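Local coordinates for SsDNA-binding protein essential for mitochondrial genome maintenance (Saccharomyces cerevisiae, PDB 6CQK), which binds single-stranded DNA preferentially and cooperatively in mitochondrial DNA replication and stimulates the PIF1 helicase, at residues K5-G10 with Y69-A74; S14-H19 with L28-A33; I47-E52 with L92-I97. All coordinates share one frame; numbering follows the deposited sequence.

Interaction 1: residues K5-G10 with Y69-A74; sequences KMSIVG and YVEADA
K5 and Y69, near opposite ends of the antiparallel pairing of 5-10 with 69-74, are tied through E71, between them on the same face of the sheet. The K5 chain leaves in the crowded position between the backbone N and the carbonyl carbon (chi1 58°) and bends at chi3 to lie alongside E71. K5 NZ reaches E71 OE2 at 3.4 Å, a salt bridge whose hydrogen bond is weak. Y69 OH donates to the same oxygen at 3.0 Å from above the carboxylate plane, so E71 OE2 is held by the hydroxyl and, more weakly, by the ammonium group. The Y69 ring, anti to its backbone N (chi1 164°), offers its edge to V9, with V9 CG2 3.7 Å from Y69 CD2. An alanine in place of Y69 would lack the ring and hydroxyl, and would probably leave the E71 carboxylate less firmly held and V9 less well packed. I8, on the other face, pairs with V70 through two backbone bonds of 2.9 Å, I8 N to V70 O and V70 N to I8 O, as M6 pairs with A72. I32 of strand 26-34 packs on I8 and V70 on that face. This pairing joins the first and last strands of the sheet order, consistent with closure of the OB-fold barrel of the single-strand binding protein family. Strand 89-99 flanks 69-74 on its other edge, while 5-10 pairs antiparallel with a strand of the second subunit.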
# COMPACT_ATOMS: atom_id res chain seq x y z
N LYS A 5 -1.48 8.14 -2.49
CA LYS A 5 -0.87 7.24 -3.45
C LYS A 5 -1.84 6.15 -3.79
O LYS A 5 -2.65 5.78 -2.99
CB LYS A 5 0.47 6.62 -3.00
CG LYS A 5 0.40 5.85 -1.72
CD LYS A 5 1.75 5.29 -1.28
CE LYS A 5 1.93 3.91 -1.91
NZ LYS A 5 3.32 3.40 -1.90
N MET A 6 -1.71 5.65 -5.02
CA MET A 6 -2.51 4.52 -5.55
C MET A 6 -1.64 3.33 -5.88
O MET A 6 -0.51 3.49 -6.37
CB MET A 6 -3.16 4.93 -6.84
CG MET A 6 -4.09 3.87 -7.38
SD MET A 6 -5.72 4.48 -7.88
CE MET A 6 -6.31 5.58 -6.64
N SER A 7 -2.10 2.14 -5.57
CA SER A 7 -1.42 0.93 -5.99
C SER A 7 -2.40 0.20 -6.88
O SER A 7 -3.55 0.08 -6.51
CB SER A 7 -1.04 0.06 -4.79
OG SER A 7 -0.46 0.86 -3.77
N ILE A 8 -1.94 -0.23 -8.05
CA ILE A 8 -2.76 -0.91 -9.01
C ILE A 8 -2.12 -2.20 -9.43
O ILE A 8 -0.93 -2.27 -9.67
CB ILE A 8 -2.88 -0.05 -10.23
CG1 ILE A 8 -3.61 1.24 -9.89
CG2 ILE A 8 -3.63 -0.78 -11.35
CD1 ILE A 8 -3.19 2.37 -10.77
N VAL A 9 -2.91 -3.25 -9.51
CA VAL A 9 -2.55 -4.41 -10.28
C VAL A 9 -3.47 -4.54 -11.45
O VAL A 9 -4.73 -4.58 -11.29
CB VAL A 9 -2.61 -5.70 -9.47
CG1 VAL A 9 -2.37 -6.91 -10.38
CG2 VAL A 9 -1.51 -5.68 -8.45
N GLY A 10 -2.86 -4.68 -12.61
CA GLY A 10 -3.61 -4.70 -13.83
C GLY A 10 -2.76 -4.91 -15.03
O GLY A 10 -1.56 -5.16 -14.93
N TYR A 69 2.37 -4.38 -11.29
CA TYR A 69 1.95 -3.78 -10.00
C TYR A 69 2.59 -2.41 -9.98
O TYR A 69 3.81 -2.33 -9.98
CB TYR A 69 2.39 -4.63 -8.82
CG TYR A 69 2.35 -3.94 -7.49
CD1 TYR A 69 3.43 -3.24 -7.01
CD2 TYR A 69 1.25 -4.02 -6.68
CE1 TYR A 69 3.41 -2.63 -5.79
CE2 TYR A 69 1.20 -3.39 -5.46
CZ TYR A 69 2.29 -2.70 -5.02
OH TYR A 69 2.21 -2.10 -3.77
N VAL A 70 1.78 -1.36 -10.05
CA VAL A 70 2.27 0.01 -10.15
C VAL A 70 1.88 0.74 -8.90
O VAL A 70 0.79 0.54 -8.35
CB VAL A 70 1.63 0.73 -11.31
CG1 VAL A 70 1.92 2.22 -11.25
CG2 VAL A 70 2.06 0.11 -12.62
N GLU A 71 2.80 1.57 -8.40
CA GLU A 71 2.48 2.52 -7.34
C GLU A 71 2.66 3.90 -7.91
O GLU A 71 3.61 4.14 -8.60
CB GLU A 71 3.42 2.38 -6.18
CG GLU A 71 3.29 1.09 -5.45
CD GLU A 71 4.35 0.90 -4.41
OE1 GLU A 71 5.56 1.21 -4.62
OE2 GLU A 71 3.89 0.41 -3.37
N ALA A 72 1.72 4.79 -7.65
CA ALA A 72 1.74 6.08 -8.28
C ALA A 72 1.22 7.16 -7.32
O ALA A 72 0.26 6.93 -6.58
CB ALA A 72 0.85 6.04 -9.57
N ASP A 73 1.82 8.34 -7.39
CA ASP A 73 1.28 9.48 -6.66
C ASP A 73 0.06 10.00 -7.34
O ASP A 73 0.07 10.17 -8.57
CB ASP A 73 2.35 10.57 -6.47
CG ASP A 73 3.30 10.21 -5.34
OD1 ASP A 73 2.81 9.70 -4.30
OD2 ASP A 73 4.52 10.32 -5.50
N ALA A 74 -0.97 10.23 -6.57
CA ALA A 74 -2.24 10.71 -7.08
C ALA A 74 -2.53 12.16 -6.77
O ALA A 74 -2.32 12.59 -5.64
CB ALA A 74 -3.38 9.85 -6.52

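Interaction 2: residues S14-H19 with L28-A33; sequences SEFTEH and LKYSIA
F16 turns the edge of its ring onto one face of Y30 in an offset edge-to-face pair, the ring centroids 5.4 Å apart and the planes at 74°. The atom that leads is F16 CE1, 3.8 Å above the Y30 ring plane and displaced toward the rim. F16 has CG anti to its carbonyl carbon, whereas Y30 holds CG in the crowded position between backbone N and carbonyl carbon (chi1 72°); the two side chains therefore run side by side in the same direction. L28 extends the apolar patch, its CD1 3.8 Å from F16 CB. L58 of helix 52-59 touches both aromatic side chains, and Y30 OH is hydrogen-bonded to Q94 OE1. Beyond F16 the backbones pair at T17 and K29: K29 N donates to T17 O at 2.8 Å, nearly along the C=O axis, while the return bond from T17 N is weak. In the loop before T17, S14 OG accepts S31 N at 2.9 Å and donates to E15 O at 3.0 Å, on a carbonyl lone pair. On the outer side of the strands, T17 OG1 and H19 NE2 share a hydrogen bond of 2.9 Å in the imidazole plane, beside K29 CB. An antiparallel hairpin with its apolar residues turned toward a helix in this way fits the first two strands of an OB fold, as expected for the single-strand binding protein family.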
# COMPACT_ATOMS: atom_id res chain seq x y z
N SER A 14 -2.21 -0.14 -23.36
CA SER A 14 -1.87 0.80 -24.43
C SER A 14 -0.39 0.76 -24.82
O SER A 14 0.45 0.13 -24.13
CB SER A 14 -2.27 2.22 -24.03
OG SER A 14 -1.40 2.78 -23.04
N GLU A 15 -0.09 1.40 -25.96
CA GLU A 15 1.29 1.72 -26.34
C GLU A 15 1.82 2.73 -25.34
O GLU A 15 1.08 3.34 -24.57
CB GLU A 15 1.40 2.37 -27.75
CG GLU A 15 1.23 1.52 -29.03
CD GLU A 15 1.18 0.02 -28.82
OE1 GLU A 15 2.24 -0.55 -28.43
OE2 GLU A 15 0.08 -0.59 -29.05
N PHE A 16 3.12 2.87 -25.33
CA PHE A 16 3.75 3.90 -24.51
C PHE A 16 3.92 5.16 -25.38
O PHE A 16 4.92 5.28 -26.04
CB PHE A 16 5.11 3.38 -23.97
CG PHE A 16 5.01 2.15 -23.10
CD1 PHE A 16 4.47 2.24 -21.82
CD2 PHE A 16 5.53 0.94 -23.51
CE1 PHE A 16 4.42 1.13 -20.99
CE2 PHE A 16 5.50 -0.16 -22.68
CZ PHE A 16 4.95 -0.07 -21.42
N THR A 17 3.02 6.14 -25.31
CA THR A 17 3.24 7.41 -26.03
C THR A 17 4.03 8.43 -25.19
O THR A 17 3.81 8.58 -24.01
CB THR A 17 1.95 8.15 -26.43
OG1 THR A 17 1.06 8.22 -25.33
CG2 THR A 17 1.25 7.58 -27.68
N GLU A 18 4.93 9.17 -25.85
CA GLU A 18 5.91 10.06 -25.18
C GLU A 18 5.61 11.50 -25.51
O GLU A 18 5.27 11.82 -26.64
CB GLU A 18 7.28 9.61 -25.61
CG GLU A 18 8.42 10.29 -24.91
CD GLU A 18 9.71 9.45 -24.86
OE1 GLU A 18 9.69 8.30 -25.40
OE2 GLU A 18 10.73 9.96 -24.29
N HIS A 19 5.71 12.37 -24.52
CA HIS A 19 5.17 13.75 -24.61
C HIS A 19 6.05 14.72 -23.87
O HIS A 19 7.09 14.31 -23.34
CB HIS A 19 3.83 13.79 -23.92
CG HIS A 19 2.86 12.81 -24.44
ND1 HIS A 19 1.90 13.12 -25.36
CD2 HIS A 19 2.69 11.50 -24.15
CE1 HIS A 19 1.17 12.05 -25.62
NE2 HIS A 19 1.63 11.05 -24.90
N LEU A 28 6.31 9.81 -20.22
CA LEU A 28 5.66 8.70 -20.87
C LEU A 28 4.23 8.54 -20.35
O LEU A 28 3.95 8.79 -19.19
CB LEU A 28 6.50 7.48 -20.58
CG LEU A 28 6.32 6.31 -21.51
CD1 LEU A 28 6.56 6.72 -22.96
CD2 LEU A 28 7.26 5.18 -21.09
N LYS A 29 3.31 8.21 -21.25
CA LYS A 29 1.86 7.99 -20.92
C LYS A 29 1.48 6.58 -21.32
O LYS A 29 1.94 6.09 -22.34
CB LYS A 29 0.90 8.97 -21.65
CG LYS A 29 0.43 10.20 -20.83
CD LYS A 29 -0.92 9.97 -20.09
CE LYS A 29 -1.14 10.99 -18.99
NZ LYS A 29 -1.24 12.39 -19.50
N TYR A 30 0.73 5.91 -20.47
CA TYR A 30 0.13 4.64 -20.79
C TYR A 30 -1.03 4.42 -19.85
O TYR A 30 -1.16 5.11 -18.82
CB TYR A 30 1.14 3.49 -20.72
CG TYR A 30 1.58 3.08 -19.32
CD1 TYR A 30 2.62 3.71 -18.66
CD2 TYR A 30 0.95 2.04 -18.66
CE1 TYR A 30 3.02 3.33 -17.39
CE2 TYR A 30 1.36 1.68 -17.39
CZ TYR A 30 2.39 2.33 -16.75
OH TYR A 30 2.72 1.99 -15.44
N SER A 31 -1.89 3.49 -20.22
CA SER A 31 -3.05 3.17 -19.41
C SER A 31 -3.01 1.69 -18.96
O SER A 31 -2.43 0.85 -19.65
CB SER A 31 -4.33 3.47 -20.17
OG SER A 31 -4.27 2.84 -21.44
N ILE A 32 -3.52 1.44 -17.74
CA ILE A 32 -3.63 0.14 -17.15
C ILE A 32 -5.12 -0.18 -17.10
O ILE A 32 -5.89 0.60 -16.55
CB ILE A 32 -3.05 0.13 -15.69
CG1 ILE A 32 -1.57 0.46 -15.71
CG2 ILE A 32 -3.23 -1.23 -15.00
CD1 ILE A 32 -0.96 0.61 -14.35
N ALA A 33 -5.49 -1.33 -17.63
CA ALA A 33 -6.81 -1.84 -17.43
C ALA A 33 -6.77 -2.75 -16.23
O ALA A 33 -6.02 -3.72 -16.24
CB ALA A 33 -7.26 -2.61 -18.65

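Interaction 3: residues I47-E52 with L92-I97; sequences ITVFNE and LVQKDI
Q94 is stretched out, CG anti to the backbone N (chi1 -180°) and the chain extended beyond it, so that its amide is carried inward beside V49, the two side chains pointing the same way. Q94 OE1 ends among methyl groups, 3.5 Å from V49 CG2 and 3.6 Å from I47 CG2. I47 places CG2 anti to its own backbone N, toward Q94, and folds its other branch at chi2 (-51°) so that I47 CD1 meets L92 CD1 at 4.0 Å, tip to tip between obliquely crossing chains. T48 and V93 occupy the reverse face, where T48 CB lies 4.1 Å from V93 CG2. The other V93 methyl, CG1, anti to the backbone N, approaches the F50 ring at its edge, 4.0 Å from F50 CD2. Parallel pairing brackets T48: its N donates to L92 O at 2.8 Å, and its O accepts Q94 N at 2.7 Å in a nearly straight bond (171°). After V49, 47-52 leaves the strand; N51 is the N-cap of helix 52-59, its OD1 accepting the backbone N of Q54. Within 92-97, K95 and D96 both face E71 in a classic beta bulge. The amide of the buried Q94 is hydrogen-bonded at both ends, OE1 with Y30 OH and NE2 with Q54 OE1. The chemistry thus implies a polar link inside an apolar layer: methyl groups of I47 and V49 lie against the carbonyl end of the amide, while these bonds probably set its rotation and join strand 89-99 to strand 26-34 and to helix 52-59.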
# COMPACT_ATOMS: atom_id res chain seq x y z
N ILE A 47 -1.48 6.56 -16.48
CA ILE A 47 -0.27 6.68 -15.71
C ILE A 47 0.67 7.63 -16.43
O ILE A 47 0.75 7.59 -17.66
CB ILE A 47 0.47 5.33 -15.65
CG1 ILE A 47 -0.44 4.24 -15.14
CG2 ILE A 47 1.73 5.44 -14.80
CD1 ILE A 47 -1.16 4.57 -13.84
N THR A 48 1.36 8.47 -15.66
CA THR A 48 2.30 9.41 -16.19
C THR A 48 3.60 8.97 -15.60
O THR A 48 3.66 8.65 -14.45
CB THR A 48 1.95 10.84 -15.73
OG1 THR A 48 0.63 11.19 -16.19
CG2 THR A 48 2.92 11.83 -16.26
N VAL A 49 4.64 8.97 -16.40
CA VAL A 49 5.97 8.61 -15.95
C VAL A 49 7.05 9.65 -16.28
O VAL A 49 7.30 9.96 -17.47
CB VAL A 49 6.45 7.31 -16.55
CG1 VAL A 49 7.61 6.79 -15.73
CG2 VAL A 49 5.32 6.27 -16.58
N PHE A 50 7.64 10.23 -15.23
CA PHE A 50 8.78 11.09 -15.40
C PHE A 50 10.06 10.34 -15.07
O PHE A 50 11.04 10.57 -15.74
CB PHE A 50 8.66 12.33 -14.56
CG PHE A 50 7.53 13.20 -14.94
CD1 PHE A 50 7.59 14.00 -16.04
CD2 PHE A 50 6.39 13.24 -14.18
CE1 PHE A 50 6.52 14.82 -16.39
CE2 PHE A 50 5.31 14.06 -14.52
CZ PHE A 50 5.38 14.86 -15.63
N ASN A 51 10.08 9.49 -14.05
CA ASN A 51 11.34 8.87 -13.59
C ASN A 51 11.97 8.15 -14.74
O ASN A 51 11.47 7.16 -15.24
CB ASN A 51 11.10 7.93 -12.41
CG ASN A 51 12.31 7.07 -12.04
OD1 ASN A 51 12.75 6.19 -12.77
ND2 ASN A 51 12.86 7.33 -10.87
N GLU A 52 13.09 8.72 -15.19
CA GLU A 52 13.66 8.31 -16.46
C GLU A 52 14.11 6.85 -16.45
O GLU A 52 13.91 6.14 -17.45
CB GLU A 52 14.80 9.23 -16.87
CG GLU A 52 15.04 9.27 -18.36
CD GLU A 52 16.33 9.93 -18.64
OE1 GLU A 52 16.35 11.15 -18.85
OE2 GLU A 52 17.32 9.21 -18.58
N LEU A 92 -1.90 10.50 -12.09
CA LEU A 92 -1.27 9.35 -11.43
C LEU A 92 0.11 9.25 -11.95
O LEU A 92 0.32 8.88 -13.12
CB LEU A 92 -1.96 8.09 -11.78
CG LEU A 92 -3.30 7.81 -11.11
CD1 LEU A 92 -3.89 6.57 -11.74
CD2 LEU A 92 -3.19 7.62 -9.62
N VAL A 93 1.07 9.69 -11.13
CA VAL A 93 2.45 9.78 -11.56
C VAL A 93 3.19 8.65 -10.97
O VAL A 93 3.16 8.45 -9.75
CB VAL A 93 3.06 11.10 -11.12
CG1 VAL A 93 4.54 11.09 -11.43
CG2 VAL A 93 2.37 12.22 -11.87
N GLN A 94 3.78 7.84 -11.84
CA GLN A 94 4.35 6.55 -11.44
C GLN A 94 5.54 6.71 -10.49
O GLN A 94 6.36 7.54 -10.72
CB GLN A 94 4.77 5.78 -12.68
CG GLN A 94 5.38 4.43 -12.38
CD GLN A 94 5.63 3.58 -13.61
OE1 GLN A 94 4.78 3.49 -14.49
NE2 GLN A 94 6.79 2.98 -13.68
N LYS A 95 5.58 5.95 -9.40
CA LYS A 95 6.70 5.91 -8.45
C LYS A 95 7.47 4.60 -8.47
O LYS A 95 8.63 4.54 -8.16
CB LYS A 95 6.17 6.25 -7.05
CG LYS A 95 5.79 7.71 -6.86
CD LYS A 95 6.80 8.61 -7.64
CE LYS A 95 6.44 10.08 -7.83
NZ LYS A 95 7.02 10.72 -9.04
N ASP A 96 6.85 3.55 -8.95
CA ASP A 96 7.49 2.28 -8.96
C ASP A 96 6.75 1.34 -9.83
O ASP A 96 5.57 1.53 -10.01
CB ASP A 96 7.50 1.76 -7.55
CG ASP A 96 8.81 1.47 -7.14
OD1 ASP A 96 9.42 0.52 -7.69
OD2 ASP A 96 9.27 2.33 -6.38
N ILE A 97 7.43 0.36 -10.42
CA ILE A 97 6.75 -0.65 -11.16
C ILE A 97 7.36 -1.99 -10.92
O ILE A 97 8.56 -2.10 -10.84
CB ILE A 97 6.61 -0.32 -12.66
CG1 ILE A 97 5.93 -1.49 -13.39
CG2 ILE A 97 7.92 0.01 -13.31
CD1 ILE A 97 5.27 -1.08 -14.68

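Overall arrangement
All three interactions belong to one mixed sheet with strand order 3-20, 26-34, 43-49, 89-99, 67-77, whose first and last strands also pair, in keeping with the family's OB fold. Interaction 1 makes that closing pair; it is largely buried, and part of its burial comes from other subunits. Interaction 2 uses the far part of strand 3-20 and lies at the surface, mixing aromatic packing with hydroxyl bonds. Interaction 3 is partly buried and supplies the parallel pairing, without help from another chain. Backbone bonds of V93 with D73 and K95 with E71 join it to 69-74, and that of I47 with Y30 to 28-33. Charge marks interaction 1, whereas a buried amide marks interaction 3.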